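Local atomic coordinates of cytosolic phospholipase A2 delta (Homo sapiens, PDB entry 5IZ5), a protein that hydrolyses glycerophospholipids at the sn-2 position in a calcium-dependent reaction, with a preference for linoleic acid there, releasing a fatty acid and a lysophospholipid. Residues G507-M512 / R605-L610; V492-Y497 / Q639-E644; L346-K351 / Y791-S796; L732-V737 / G798-A803. The protein carries 3 engineered substitutions. One frame throughout, in Å; residues are numbered along the deposited sequence.

How the interactions relate
All four interactions lie in the catalytic phospholipase region and form two separate pairs. Interactions 1 and 2 have centres about 11 Å apart, and Phe494 of interaction 2 packs against Phe609 and Leu610 of interaction 1. Interactions 3 and 4, centres about 10 Å apart, are linked through the successive helices 779-794 and 797-810, with Asn792 ND2 probably hydrogen-bonded to Val737 O. Between the pairs, centres are 36 to 41 Å apart. The large mixed sheet connects them, since strands 492-494 and 730-734 both belong to it. Along the chain, interaction 1 is nested inside 2, and 2 inside 3, while 3 and 4 alternate, which ties the last helices back onto the domain.

Interaction 1. Residues G507-M512 / R605-L610; sequences GSEFFM and RSPNFL
Phe510 and Phe609, with Pro607 beside Gly507, make a packing contact bridged by water, in which strand 509-511 of a two-stranded antiparallel hairpin (with 514-517) lies against the loop 605-610. No direct hydrogen bond joins the two segments. The apolar part is a CH-pi contact: Phe609 CB sits over one face of the Phe510 ring, 3.8 Å from its centroid and 24° off the normal, displaced toward the CD2-CE2 rim. The two side chains run side by side and point the same way, and both touch Val501 of strand 499-501. Phe609 has its CG between the backbone N and the carbonyl carbon (chi1 54°), which points CG away from Phe510, and it is Phe609 CB that touches. At the other end Pro607 packs on backbone carbonyls, its CG 3.4 Å from Gly507 O and its CB near Ser508 O. An alanine in place of Phe510 would probably open a gap between Phe609, Val501 and Leu515, with Phe609 CB losing the ring face beneath it. Two waters supply the polar links. One accepts from Gly507 N and donates to Ser508 O and Pro607 O; the second takes Phe510 N and lies 2.9 Å from Asn608 O, to which it can donate. While its ND2 bonds Glu644 O, Asn608 forms an Asx turn, OD1 taking Leu610 N at 2.9 Å, with the donor 67° out of the carbonyl plane.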
loop_
_atom_site.group_PDB
_atom_site.type_symbol
_atom_site.label_atom_id
_atom_site.label_comp_id
_atom_site.label_asym_id
_atom_site.label_seq_id
_atom_site.Cartn_x
_atom_site.Cartn_y
_atom_site.Cartn_z
ATOM N N GLY B 507 -6.985 -7.095 -0.061
ATOM C CA GLY B 507 -7.086 -7.876 -1.284
ATOM C C GLY B 507 -8.525 -8.116 -1.716
ATOM O O GLY B 507 -8.761 -8.637 -2.804
ATOM N N SER B 508 -9.485 -7.749 -0.869
ATOM C CA SER B 508 -10.900 -7.839 -1.238
ATOM C C SER B 508 -11.295 -6.611 -2.029
ATOM O O SER B 508 -10.553 -5.633 -2.081
ATOM C CB SER B 508 -11.794 -7.999 -0.001
ATOM O OG SER B 508 -11.612 -9.276 0.590
ATOM N N GLU B 509 -12.468 -6.666 -2.645
ATOM C CA GLU B 509 -12.950 -5.579 -3.489
ATOM C C GLU B 509 -13.905 -4.690 -2.708
ATOM O O GLU B 509 -14.772 -5.179 -1.987
ATOM C CB GLU B 509 -13.630 -6.143 -4.739
ATOM C CG GLU B 509 -12.646 -6.817 -5.685
ATOM C CD GLU B 509 -13.308 -7.615 -6.793
ATOM O OE1 GLU B 509 -14.549 -7.566 -6.926
ATOM O OE2 GLU B 509 -12.567 -8.307 -7.524
ATOM N N PHE B 510 -13.737 -3.384 -2.871
ATOM C CA PHE B 510 -14.464 -2.404 -2.099
ATOM C C PHE B 510 -15.041 -1.342 -3.000
ATOM O O PHE B 510 -14.555 -1.122 -4.114
ATOM C CB PHE B 510 -13.521 -1.702 -1.112
ATOM C CG PHE B 510 -13.032 -2.581 0.008
ATOM C CD1 PHE B 510 -13.584 -2.480 1.279
ATOM C CD2 PHE B 510 -12.008 -3.492 -0.199
ATOM C CE1 PHE B 510 -13.125 -3.273 2.314
ATOM C CE2 PHE B 510 -11.543 -4.288 0.836
ATOM C CZ PHE B 510 -12.103 -4.172 2.094
ATOM N N PHE B 511 -16.072 -0.668 -2.493
ATOM C CA PHE B 511 -16.590 0.541 -3.112
ATOM C C PHE B 511 -17.154 1.487 -2.051
ATOM O O PHE B 511 -18.017 1.116 -1.254
ATOM C CB PHE B 511 -17.672 0.219 -4.132
ATOM C CG PHE B 511 -18.267 1.442 -4.770
ATOM C CD1 PHE B 511 -19.563 1.848 -4.466
ATOM C CD2 PHE B 511 -17.515 2.208 -5.644
ATOM C CE1 PHE B 511 -20.105 2.987 -5.042
ATOM C CE2 PHE B 511 -18.048 3.350 -6.228
ATOM C CZ PHE B 511 -19.342 3.739 -5.921
ATOM N N MET B 512 -16.659 2.717 -2.052
ATOM C CA MET B 512 -17.074 3.744 -1.095
ATOM C C MET B 512 -17.000 3.253 0.354
ATOM O O MET B 512 -17.880 3.546 1.171
ATOM C CB MET B 512 -18.484 4.244 -1.421
ATOM C CG MET B 512 -18.827 5.602 -0.833
ATOM S SD MET B 512 -17.942 6.929 -1.629
ATOM C CE MET B 512 -18.769 6.996 -3.219
ATOM N N ARG B 605 -1.214 -6.736 -8.439
ATOM C CA ARG B 605 -2.265 -5.780 -8.791
ATOM C C ARG B 605 -3.439 -5.850 -7.811
ATOM O O ARG B 605 -4.552 -6.258 -8.145
ATOM C CB ARG B 605 -2.697 -5.977 -10.245
ATOM C CG ARG B 605 -1.646 -5.443 -11.200
ATOM C CD ARG B 605 -1.944 -5.770 -12.647
ATOM N NE ARG B 605 -1.004 -5.108 -13.553
ATOM C CZ ARG B 605 -1.152 -5.044 -14.876
ATOM N NH1 ARG B 605 -2.201 -5.608 -15.467
ATOM N NH2 ARG B 605 -0.242 -4.416 -15.616
ATOM N N SER B 606 -3.172 -5.393 -6.599
ATOM C CA SER B 606 -4.108 -5.559 -5.499
ATOM C C SER B 606 -5.312 -4.644 -5.652
ATOM O O SER B 606 -5.156 -3.468 -5.958
ATOM C CB SER B 606 -3.424 -5.272 -4.174
ATOM O OG SER B 606 -2.420 -6.240 -3.929
ATOM N N PRO B 607 -6.520 -5.188 -5.449
ATOM C CA PRO B 607 -7.695 -4.329 -5.429
ATOM C C PRO B 607 -7.555 -3.229 -4.388
ATOM O O PRO B 607 -7.072 -3.486 -3.285
ATOM C CB PRO B 607 -8.822 -5.295 -5.048
ATOM C CG PRO B 607 -8.361 -6.618 -5.558
ATOM C CD PRO B 607 -6.878 -6.613 -5.317
ATOM N N ASN B 608 -7.955 -2.020 -4.753
ATOM C CA ASN B 608 -7.816 -0.874 -3.879
ATOM C C ASN B 608 -8.998 -0.746 -2.919
ATOM O O ASN B 608 -10.107 -0.420 -3.336
ATOM C CB ASN B 608 -7.700 0.392 -4.721
ATOM C CG ASN B 608 -7.524 1.637 -3.878
ATOM O OD1 ASN B 608 -7.255 1.564 -2.674
ATOM N ND2 ASN B 608 -7.629 2.788 -4.513
ATOM N N PHE B 609 -8.752 -0.977 -1.632
ATOM C CA PHE B 609 -9.804 -0.844 -0.620
ATOM C C PHE B 609 -10.344 0.587 -0.466
ATOM O O PHE B 609 -11.401 0.788 0.117
ATOM C CB PHE B 609 -9.376 -1.441 0.740
ATOM C CG PHE B 609 -8.072 -0.914 1.283
ATOM C CD1 PHE B 609 -8.032 0.241 2.046
ATOM C CD2 PHE B 609 -6.890 -1.612 1.074
ATOM C CE1 PHE B 609 -6.828 0.708 2.563
ATOM C CE2 PHE B 609 -5.688 -1.142 1.580
ATOM C CZ PHE B 609 -5.660 0.016 2.325
ATOM N N LEU B 610 -9.627 1.574 -1.000
ATOM C CA LEU B 610 -10.115 2.947 -1.022
ATOM C C LEU B 610 -11.037 3.272 -2.205
ATOM O O LEU B 610 -11.554 4.390 -2.277
ATOM C CB LEU B 610 -8.929 3.921 -1.052
ATOM C CG LEU B 610 -7.885 3.796 0.058
ATOM C CD1 LEU B 610 -6.876 4.928 -0.047
ATOM C CD2 LEU B 610 -8.531 3.795 1.438
HETATM O O HOH W 1 -8.113 -4.747 -0.946
HETATM O O HOH W 2 -11.514 -2.633 -4.529
#

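Interaction 2. Residues V492-Y497 / Q639-E644; sequences VGFLKY and QLTPKE
Tyr497 has CG anti to the carbonyl carbon (chi1 -59°), and its ring reaches Thr641, while Thr641 holds CG2 anti to its backbone N, on the side where Phe494 lies. The contact joins the turn after strand 492-494, part of the large mixed sheet of the patatin-like catalytic domain, to the loop 639-644, and every touching residue is buried. Tyr497 and Thr641 cross at about a right angle. Tyr497 OH accepts from Thr641 N at 3.3 Å in a long but fairly straight bond (164°). Around the phenol, Pro642 CD lies 4.0 Å from Tyr497 CZ, and Leu640 CD1 comes in at the ring edge, near its plane. Thr641 CG2 reaches Phe494 CZ at 4.0 Å. The polar ends share one acid: Glu483 bonds Tyr497 OH, Thr641 OG1 and Lys496 NZ, and Lys496 is also paired with Asp634. A phenylalanine at Tyr497 would probably leave Thr641 N without this acceptor and take one hydrogen-bond partner from Glu483. Within its own segment the ring is flanked by Phe494 CG at its edge and by Lys496 CD, 3.6 Å above the plane of the Tyr497 ring and offset toward its rim.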
loop_
_atom_site.group_PDB
_atom_site.type_symbol
_atom_site.label_atom_id
_atom_site.label_comp_id
_atom_site.label_asym_id
_atom_site.label_seq_id
_atom_site.Cartn_x
_atom_site.Cartn_y
_atom_site.Cartn_z
ATOM N N VAL B 492 -4.394 -2.779 7.978
ATOM C CA VAL B 492 -3.584 -2.496 6.810
ATOM C C VAL B 492 -4.149 -1.233 6.181
ATOM O O VAL B 492 -5.360 -1.134 5.959
ATOM C CB VAL B 492 -3.672 -3.647 5.790
ATOM C CG1 VAL B 492 -2.874 -3.317 4.541
ATOM C CG2 VAL B 492 -3.183 -4.957 6.403
ATOM N N GLY B 493 -3.292 -0.258 5.907
ATOM C CA GLY B 493 -3.771 0.991 5.342
ATOM C C GLY B 493 -2.754 2.065 5.049
ATOM O O GLY B 493 -1.552 1.888 5.243
ATOM N N PHE B 494 -3.281 3.187 4.569
ATOM C CA PHE B 494 -2.497 4.307 4.108
ATOM C C PHE B 494 -2.338 5.310 5.223
ATOM O O PHE B 494 -3.333 5.839 5.717
ATOM C CB PHE B 494 -3.215 5.015 2.945
ATOM C CG PHE B 494 -3.184 4.266 1.657
ATOM C CD1 PHE B 494 -2.314 4.656 0.650
ATOM C CD2 PHE B 494 -4.055 3.202 1.420
ATOM C CE1 PHE B 494 -2.291 3.985 -0.553
ATOM C CE2 PHE B 494 -4.033 2.526 0.216
ATOM C CZ PHE B 494 -3.145 2.920 -0.771
ATOM N N LEU B 495 -1.090 5.604 5.578
ATOM C CA LEU B 495 -0.799 6.653 6.552
ATOM C C LEU B 495 -1.295 8.032 6.057
ATOM O O LEU B 495 -1.890 8.794 6.805
ATOM C CB LEU B 495 0.706 6.681 6.866
ATOM C CG LEU B 495 1.309 5.417 7.505
ATOM C CD1 LEU B 495 2.829 5.523 7.613
ATOM C CD2 LEU B 495 0.699 5.130 8.868
ATOM N N LYS B 496 -1.093 8.327 4.779
ATOM C CA LYS B 496 -1.505 9.614 4.201
ATOM C C LYS B 496 -3.030 9.873 4.252
ATOM O O LYS B 496 -3.468 11.002 4.501
ATOM C CB LYS B 496 -1.023 9.697 2.746
ATOM C CG LYS B 496 -1.240 11.029 2.023
ATOM C CD LYS B 496 -1.475 10.824 0.519
ATOM C CE LYS B 496 -0.202 10.632 -0.264
ATOM N NZ LYS B 496 -0.459 10.854 -1.710
ATOM N N TYR B 497 -3.836 8.839 4.024
ATOM C CA TYR B 497 -5.296 9.012 3.899
ATOM C C TYR B 497 -6.073 8.648 5.173
ATOM O O TYR B 497 -7.298 8.861 5.251
ATOM C CB TYR B 497 -5.838 8.181 2.734
ATOM C CG TYR B 497 -5.249 8.492 1.376
ATOM C CD1 TYR B 497 -5.546 9.674 0.717
ATOM C CD2 TYR B 497 -4.424 7.585 0.739
ATOM C CE1 TYR B 497 -5.007 9.954 -0.533
ATOM C CE2 TYR B 497 -3.888 7.843 -0.507
ATOM C CZ TYR B 497 -4.184 9.031 -1.141
ATOM O OH TYR B 497 -3.654 9.296 -2.380
ATOM N N GLN B 639 -6.380 13.052 -9.416
ATOM C CA GLN B 639 -5.308 12.100 -9.729
ATOM C C GLN B 639 -4.788 11.319 -8.513
ATOM O O GLN B 639 -3.759 10.657 -8.612
ATOM C CB GLN B 639 -4.128 12.821 -10.386
ATOM C CG GLN B 639 -4.525 13.881 -11.406
ATOM C CD GLN B 639 -3.324 14.477 -12.127
ATOM O OE1 GLN B 639 -2.397 14.995 -11.493
ATOM N NE2 GLN B 639 -3.333 14.409 -13.458
ATOM N N LEU B 640 -5.486 11.384 -7.381
ATOM C CA LEU B 640 -5.052 10.647 -6.186
ATOM C C LEU B 640 -5.547 9.199 -6.174
ATOM O O LEU B 640 -6.319 8.799 -7.036
ATOM C CB LEU B 640 -5.477 11.394 -4.917
ATOM C CG LEU B 640 -4.742 12.717 -4.661
ATOM C CD1 LEU B 640 -5.079 13.264 -3.286
ATOM C CD2 LEU B 640 -3.234 12.566 -4.796
ATOM N N THR B 641 -5.106 8.422 -5.182
ATOM C CA THR B 641 -5.354 6.974 -5.156
ATOM C C THR B 641 -6.821 6.515 -4.973
ATOM O O THR B 641 -7.188 5.450 -5.493
ATOM C CB THR B 641 -4.455 6.286 -4.091
ATOM O OG1 THR B 641 -3.077 6.503 -4.422
ATOM C CG2 THR B 641 -4.699 4.784 -4.003
ATOM N N PRO B 642 -7.655 7.286 -4.243
ATOM C CA PRO B 642 -9.019 6.812 -3.983
ATOM C C PRO B 642 -9.794 6.396 -5.232
ATOM O O PRO B 642 -10.555 5.438 -5.180
ATOM C CB PRO B 642 -9.677 8.019 -3.308
ATOM C CG PRO B 642 -8.556 8.654 -2.572
ATOM C CD PRO B 642 -7.382 8.536 -3.512
ATOM N N LYS B 643 -9.568 7.081 -6.346
ATOM C CA LYS B 643 -10.279 6.771 -7.578
ATOM C C LYS B 643 -9.740 5.569 -8.363
ATOM O O LYS B 643 -10.363 5.168 -9.342
ATOM C CB LYS B 643 -10.475 8.035 -8.425
ATOM C CG LYS B 643 -9.970 8.064 -9.853
ATOM C CD LYS B 643 -8.507 8.450 -9.955
ATOM C CE LYS B 643 -8.038 8.379 -11.399
ATOM N NZ LYS B 643 -6.573 8.615 -11.512
ATOM N N GLU B 644 -8.631 4.963 -7.924
ATOM C CA GLU B 644 -8.080 3.811 -8.623
ATOM C C GLU B 644 -8.759 2.515 -8.173
ATOM O O GLU B 644 -8.973 2.295 -6.971
ATOM C CB GLU B 644 -6.564 3.736 -8.405
ATOM C CG GLU B 644 -5.825 4.998 -8.832
ATOM C CD GLU B 644 -5.754 5.174 -10.343
ATOM O OE1 GLU B 644 -5.258 6.223 -10.773
ATOM O OE2 GLU B 644 -6.194 4.288 -11.109
#

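Interaction 3. Residues L346-K351 / Y791-S796; sequences LLALQK and YNVQTS
Ala348 CB and Val793 CG1 meet at 3.4 Å, tighter than ordinary van der Waals contact, where the two helices come close: the CA atoms of Ala348 and Gln794 are 5.7 Å apart. Val793 CB also presses on the Ala348 methyl. The valine has CG1 anti to its backbone N (chi1 166°), and this one branch touches both Ala348 CB and, at 4.0 Å, Leu349 CD2, whose side chain crosses it at about a right angle. On the outer side, the aliphatic part of Lys351 runs obliquely past Gln794, with Lys351 CD 3.2 Å from Gln794 NE2. Both chains are extended beyond CG.

Around this first shell, strand 672-676 closes the inner side: Leu349 and Val793 both rest on Phe676, and Leu349 also on Leu674. Helix 335-351 is the helix of a beta-alpha-beta crossover between the parallel strands 327-331 and 360-363, and it starts at the substrate-binding glycines Gly334 and Gly335. Its last turn is tied down by Gln350, which bonds backbone atoms of Ser381, Arg383 and Leu385. On the partner side, Ser796 OG, in the N-cap position of the next helix, donates to Asn792 O at 2.6 Å, nearly along the C=O axis, while Tyr791 OH bonds Ser740.

With no hydrogen bond between the segments, the join rests on the Ala348-Val793 packing and on the contact of Gln794 with the aliphatic part of Lys351; the long, weak ion pair of Lys351 NZ with Asp790 would probably add only modestly.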
loop_
_atom_site.group_PDB
_atom_site.type_symbol
_atom_site.label_atom_id
_atom_site.label_comp_id
_atom_site.label_asym_id
_atom_site.label_seq_id
_atom_site.Cartn_x
_atom_site.Cartn_y
_atom_site.Cartn_z
ATOM N N LEU B 346 17.596 -9.978 17.831
ATOM C CA LEU B 346 16.498 -10.368 18.704
ATOM C C LEU B 346 16.979 -11.308 19.817
ATOM O O LEU B 346 16.522 -11.203 20.952
ATOM C CB LEU B 346 15.366 -11.012 17.898
ATOM C CG LEU B 346 14.617 -10.094 16.920
ATOM C CD1 LEU B 346 13.708 -10.917 16.027
ATOM C CD2 LEU B 346 13.817 -9.020 17.641
ATOM N N LEU B 347 17.895 -12.218 19.487
ATOM C CA LEU B 347 18.476 -13.123 20.483
ATOM C C LEU B 347 19.177 -12.338 21.594
ATOM O O LEU B 347 19.006 -12.629 22.775
ATOM C CB LEU B 347 19.458 -14.097 19.832
ATOM C CG LEU B 347 20.138 -15.131 20.740
ATOM C CD1 LEU B 347 19.126 -16.094 21.343
ATOM C CD2 LEU B 347 21.191 -15.905 19.966
ATOM N N ALA B 348 19.956 -11.336 21.200
ATOM C CA ALA B 348 20.630 -10.465 22.148
ATOM C C ALA B 348 19.629 -9.793 23.083
ATOM O O ALA B 348 19.767 -9.875 24.303
ATOM C CB ALA B 348 21.438 -9.414 21.411
ATOM N N LEU B 349 18.623 -9.136 22.512
ATOM C CA LEU B 349 17.642 -8.420 23.318
ATOM C C LEU B 349 16.919 -9.360 24.281
ATOM O O LEU B 349 16.588 -8.964 25.397
ATOM C CB LEU B 349 16.631 -7.674 22.436
ATOM C CG LEU B 349 17.177 -6.504 21.613
ATOM C CD1 LEU B 349 16.129 -6.021 20.619
ATOM C CD2 LEU B 349 17.639 -5.354 22.494
ATOM N N GLN B 350 16.687 -10.598 23.851
ATOM C CA GLN B 350 16.049 -11.594 24.705
ATOM C C GLN B 350 16.953 -11.931 25.888
ATOM O O GLN B 350 16.529 -11.851 27.039
ATOM C CB GLN B 350 15.719 -12.866 23.921
ATOM C CG GLN B 350 14.827 -13.831 24.686
ATOM C CD GLN B 350 14.454 -15.062 23.876
ATOM O OE1 GLN B 350 15.318 -15.740 23.324
ATOM N NE2 GLN B 350 13.161 -15.357 23.805
ATOM N N LYS B 351 18.198 -12.289 25.593
ATOM C CA LYS B 351 19.175 -12.640 26.622
ATOM C C LYS B 351 19.383 -11.516 27.634
ATOM O O LYS B 351 19.516 -11.777 28.821
ATOM C CB LYS B 351 20.510 -13.010 25.985
ATOM C CG LYS B 351 20.510 -14.366 25.304
ATOM C CD LYS B 351 21.854 -14.621 24.649
ATOM C CE LYS B 351 21.936 -15.991 24.004
ATOM N NZ LYS B 351 23.219 -16.152 23.266
ATOM N N TYR B 791 26.406 -10.360 19.419
ATOM C CA TYR B 791 27.487 -9.722 20.159
ATOM C C TYR B 791 27.377 -8.198 20.150
ATOM O O TYR B 791 27.463 -7.563 21.202
ATOM C CB TYR B 791 28.837 -10.152 19.587
ATOM C CG TYR B 791 30.002 -9.406 20.177
ATOM C CD1 TYR B 791 30.674 -9.891 21.295
ATOM C CD2 TYR B 791 30.435 -8.217 19.614
ATOM C CE1 TYR B 791 31.746 -9.204 21.837
ATOM C CE2 TYR B 791 31.499 -7.526 20.147
ATOM C CZ TYR B 791 32.154 -8.021 21.259
ATOM O OH TYR B 791 33.220 -7.333 21.791
ATOM N N ASN B 792 27.191 -7.620 18.964
ATOM C CA ASN B 792 27.116 -6.161 18.810
ATOM C C ASN B 792 26.050 -5.505 19.669
ATOM O O ASN B 792 26.221 -4.375 20.118
ATOM C CB ASN B 792 26.876 -5.771 17.352
ATOM C CG ASN B 792 28.098 -5.967 16.487
ATOM O OD1 ASN B 792 29.142 -6.422 16.958
ATOM N ND2 ASN B 792 27.981 -5.613 15.217
ATOM N N VAL B 793 24.945 -6.204 19.890
ATOM C CA VAL B 793 23.902 -5.686 20.765
ATOM C C VAL B 793 24.265 -5.919 22.237
ATOM O O VAL B 793 24.124 -5.014 23.056
ATOM C CB VAL B 793 22.524 -6.284 20.411
ATOM C CG1 VAL B 793 21.505 -6.015 21.511
ATOM C CG2 VAL B 793 22.039 -5.698 19.093
ATOM N N GLN B 794 24.735 -7.119 22.568
ATOM C CA GLN B 794 25.129 -7.423 23.952
ATOM C C GLN B 794 26.207 -6.473 24.472
ATOM O O GLN B 794 26.081 -5.915 25.556
ATOM C CB GLN B 794 25.574 -8.878 24.098
ATOM C CG GLN B 794 24.410 -9.826 24.323
ATOM C CD GLN B 794 24.833 -11.279 24.391
ATOM O OE1 GLN B 794 25.997 -11.612 24.173
ATOM N NE2 GLN B 794 23.884 -12.154 24.690
ATOM N N THR B 795 27.246 -6.259 23.676
ATOM C CA THR B 795 28.300 -5.309 24.042
ATOM C C THR B 795 27.808 -3.862 24.180
ATOM O O THR B 795 28.522 -3.026 24.711
ATOM C CB THR B 795 29.449 -5.330 23.031
ATOM O OG1 THR B 795 30.637 -4.820 23.655
ATOM C CG2 THR B 795 29.101 -4.484 21.833
ATOM N N SER B 796 26.616 -3.560 23.669
ATOM C CA SER B 796 26.044 -2.218 23.774
ATOM C C SER B 796 25.018 -2.120 24.899
ATOM O O SER B 796 24.297 -1.123 24.996
ATOM C CB SER B 796 25.375 -1.839 22.450
ATOM O OG SER B 796 26.245 -2.061 21.364
#

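Interaction 4. Residues L732-V737 / G798-A803; sequences LHFPLV and GAILQA
Leu732 CD2 is the bump of this contact, and the hollow that takes it lies on the surface of the last helix, 797-810. This is alpha/beta packing: the helix lies over strand 730-734 of the large mixed sheet, running nearly antiparallel to it, at an angle of 156° with the short axes 10.2 Å apart. The hollow has Ile800 CA at its floor, 3.6 Å from Leu732 CD2. Ala799 O lies 3.7 Å from that same Leu732 CD2, and Ala803 CB, one helical turn further along, meets it at 3.8 Å. The small side chains of Ala799 and Ala803 probably help the leucine methyl come so near the helix backbone. Leu732 fits with CG away from a staggered position (chi1 -110°), and it also touches Cys717 and Leu719.

Two residues on, Phe734 makes the second bump, on the same side of the strand. Its ring and Ile800 cross at about a right angle, the Phe734 CZ corner sitting 4.1 Å from Ile800 CD1. Ile800 thus bridges the two strand residues, and it also touches Leu354 and Val793. Phe734 in turn packs on Val793 and meets the ring of Phe676. His733, between them in sequence, bonds Pro683 O and Ser675 OG instead. The isoleucine branch that joins the two bumps is CG1, 3.9 Å from Leu732 CD2.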
loop_
_atom_site.group_PDB
_atom_site.type_symbol
_atom_site.label_atom_id
_atom_site.label_comp_id
_atom_site.label_asym_id
_atom_site.label_seq_id
_atom_site.Cartn_x
_atom_site.Cartn_y
_atom_site.Cartn_z
ATOM N N LEU B 732 19.230 4.783 18.956
ATOM C CA LEU B 732 20.422 3.964 19.077
ATOM C C LEU B 732 20.551 3.176 17.794
ATOM O O LEU B 732 19.710 2.329 17.494
ATOM C CB LEU B 732 20.315 3.007 20.262
ATOM C CG LEU B 732 21.200 3.241 21.485
ATOM C CD1 LEU B 732 21.487 4.711 21.744
ATOM C CD2 LEU B 732 20.566 2.603 22.707
ATOM N N HIS B 733 21.617 3.450 17.054
ATOM C CA HIS B 733 21.808 2.903 15.725
ATOM C C HIS B 733 22.903 1.839 15.715
ATOM O O HIS B 733 24.020 2.079 16.190
ATOM C CB HIS B 733 22.179 4.035 14.781
ATOM C CG HIS B 733 22.271 3.618 13.350
ATOM N ND1 HIS B 733 21.166 3.271 12.603
ATOM C CD2 HIS B 733 23.336 3.512 12.522
ATOM C CE1 HIS B 733 21.548 2.964 11.376
ATOM N NE2 HIS B 733 22.860 3.100 11.301
ATOM N N PHE B 734 22.576 0.674 15.160
ATOM C CA PHE B 734 23.472 -0.473 15.128
ATOM C C PHE B 734 23.821 -0.830 13.686
ATOM O O PHE B 734 23.100 -1.591 13.038
ATOM C CB PHE B 734 22.819 -1.676 15.803
ATOM C CG PHE B 734 22.456 -1.439 17.238
ATOM C CD1 PHE B 734 23.274 -1.907 18.264
ATOM C CD2 PHE B 734 21.306 -0.731 17.567
ATOM C CE1 PHE B 734 22.941 -1.681 19.589
ATOM C CE2 PHE B 734 20.970 -0.501 18.886
ATOM C CZ PHE B 734 21.789 -0.975 19.899
ATOM N N PRO B 735 24.938 -0.289 13.175
ATOM C CA PRO B 735 25.326 -0.640 11.817
ATOM C C PRO B 735 25.867 -2.056 11.725
ATOM O O PRO B 735 26.317 -2.626 12.725
ATOM C CB PRO B 735 26.416 0.381 11.488
ATOM C CG PRO B 735 26.993 0.764 12.799
ATOM C CD PRO B 735 25.876 0.664 13.798
ATOM N N LEU B 736 25.817 -2.626 10.529
ATOM C CA LEU B 736 26.357 -3.959 10.322
ATOM C C LEU B 736 27.867 -3.849 10.137
ATOM O O LEU B 736 28.352 -3.545 9.049
ATOM C CB LEU B 736 25.701 -4.635 9.122
ATOM C CG LEU B 736 26.119 -6.085 8.861
ATOM C CD1 LEU B 736 25.905 -6.979 10.077
ATOM C CD2 LEU B 736 25.340 -6.616 7.673
ATOM N N VAL B 737 28.603 -4.078 11.219
ATOM C CA VAL B 737 30.048 -3.900 11.218
ATOM C C VAL B 737 30.706 -4.945 12.113
ATOM O O VAL B 737 30.174 -5.294 13.163
ATOM C CB VAL B 737 30.426 -2.467 11.665
ATOM C CG1 VAL B 737 30.075 -2.224 13.132
ATOM C CG2 VAL B 737 31.899 -2.188 11.405
ATOM N N GLY B 798 25.103 -1.392 27.965
ATOM C CA GLY B 798 25.218 -0.161 28.734
ATOM C C GLY B 798 24.524 1.013 28.078
ATOM O O GLY B 798 23.742 1.717 28.719
ATOM N N ALA B 799 24.801 1.224 26.796
ATOM C CA ALA B 799 24.192 2.324 26.042
ATOM C C ALA B 799 22.668 2.193 25.970
ATOM O O ALA B 799 21.950 3.192 26.059
ATOM C CB ALA B 799 24.782 2.395 24.642
ATOM N N ILE B 800 22.177 0.965 25.817
ATOM C CA ILE B 800 20.731 0.716 25.726
ATOM C C ILE B 800 20.051 1.048 27.051
ATOM O O ILE B 800 19.019 1.733 27.071
ATOM C CB ILE B 800 20.411 -0.742 25.325
ATOM C CG1 ILE B 800 20.971 -1.050 23.937
ATOM C CG2 ILE B 800 18.906 -0.980 25.311
ATOM C CD1 ILE B 800 21.033 -2.529 23.615
ATOM N N LEU B 801 20.637 0.572 28.151
ATOM C CA LEU B 801 20.095 0.840 29.484
ATOM C C LEU B 801 20.104 2.333 29.793
ATOM O O LEU B 801 19.140 2.862 30.341
ATOM C CB LEU B 801 20.870 0.065 30.556
ATOM C CG LEU B 801 20.780 -1.463 30.488
ATOM C CD1 LEU B 801 21.787 -2.110 31.428
ATOM C CD2 LEU B 801 19.380 -1.967 30.795
ATOM N N GLN B 802 21.193 3.007 29.437
ATOM C CA GLN B 802 21.285 4.463 29.569
ATOM C C GLN B 802 20.189 5.188 28.794
ATOM O O GLN B 802 19.572 6.112 29.313
ATOM C CB GLN B 802 22.657 4.957 29.129
ATOM C CG GLN B 802 22.913 6.423 29.454
ATOM C CD GLN B 802 23.988 7.034 28.576
ATOM O OE1 GLN B 802 25.057 6.450 28.411
ATOM N NE2 GLN B 802 23.714 8.215 28.009
ATOM N N ALA B 803 19.955 4.771 27.553
ATOM C CA ALA B 803 18.912 5.380 26.726
ATOM C C ALA B 803 17.539 5.113 27.320
ATOM O O ALA B 803 16.685 5.999 27.346
ATOM C CB ALA B 803 18.978 4.862 25.304
#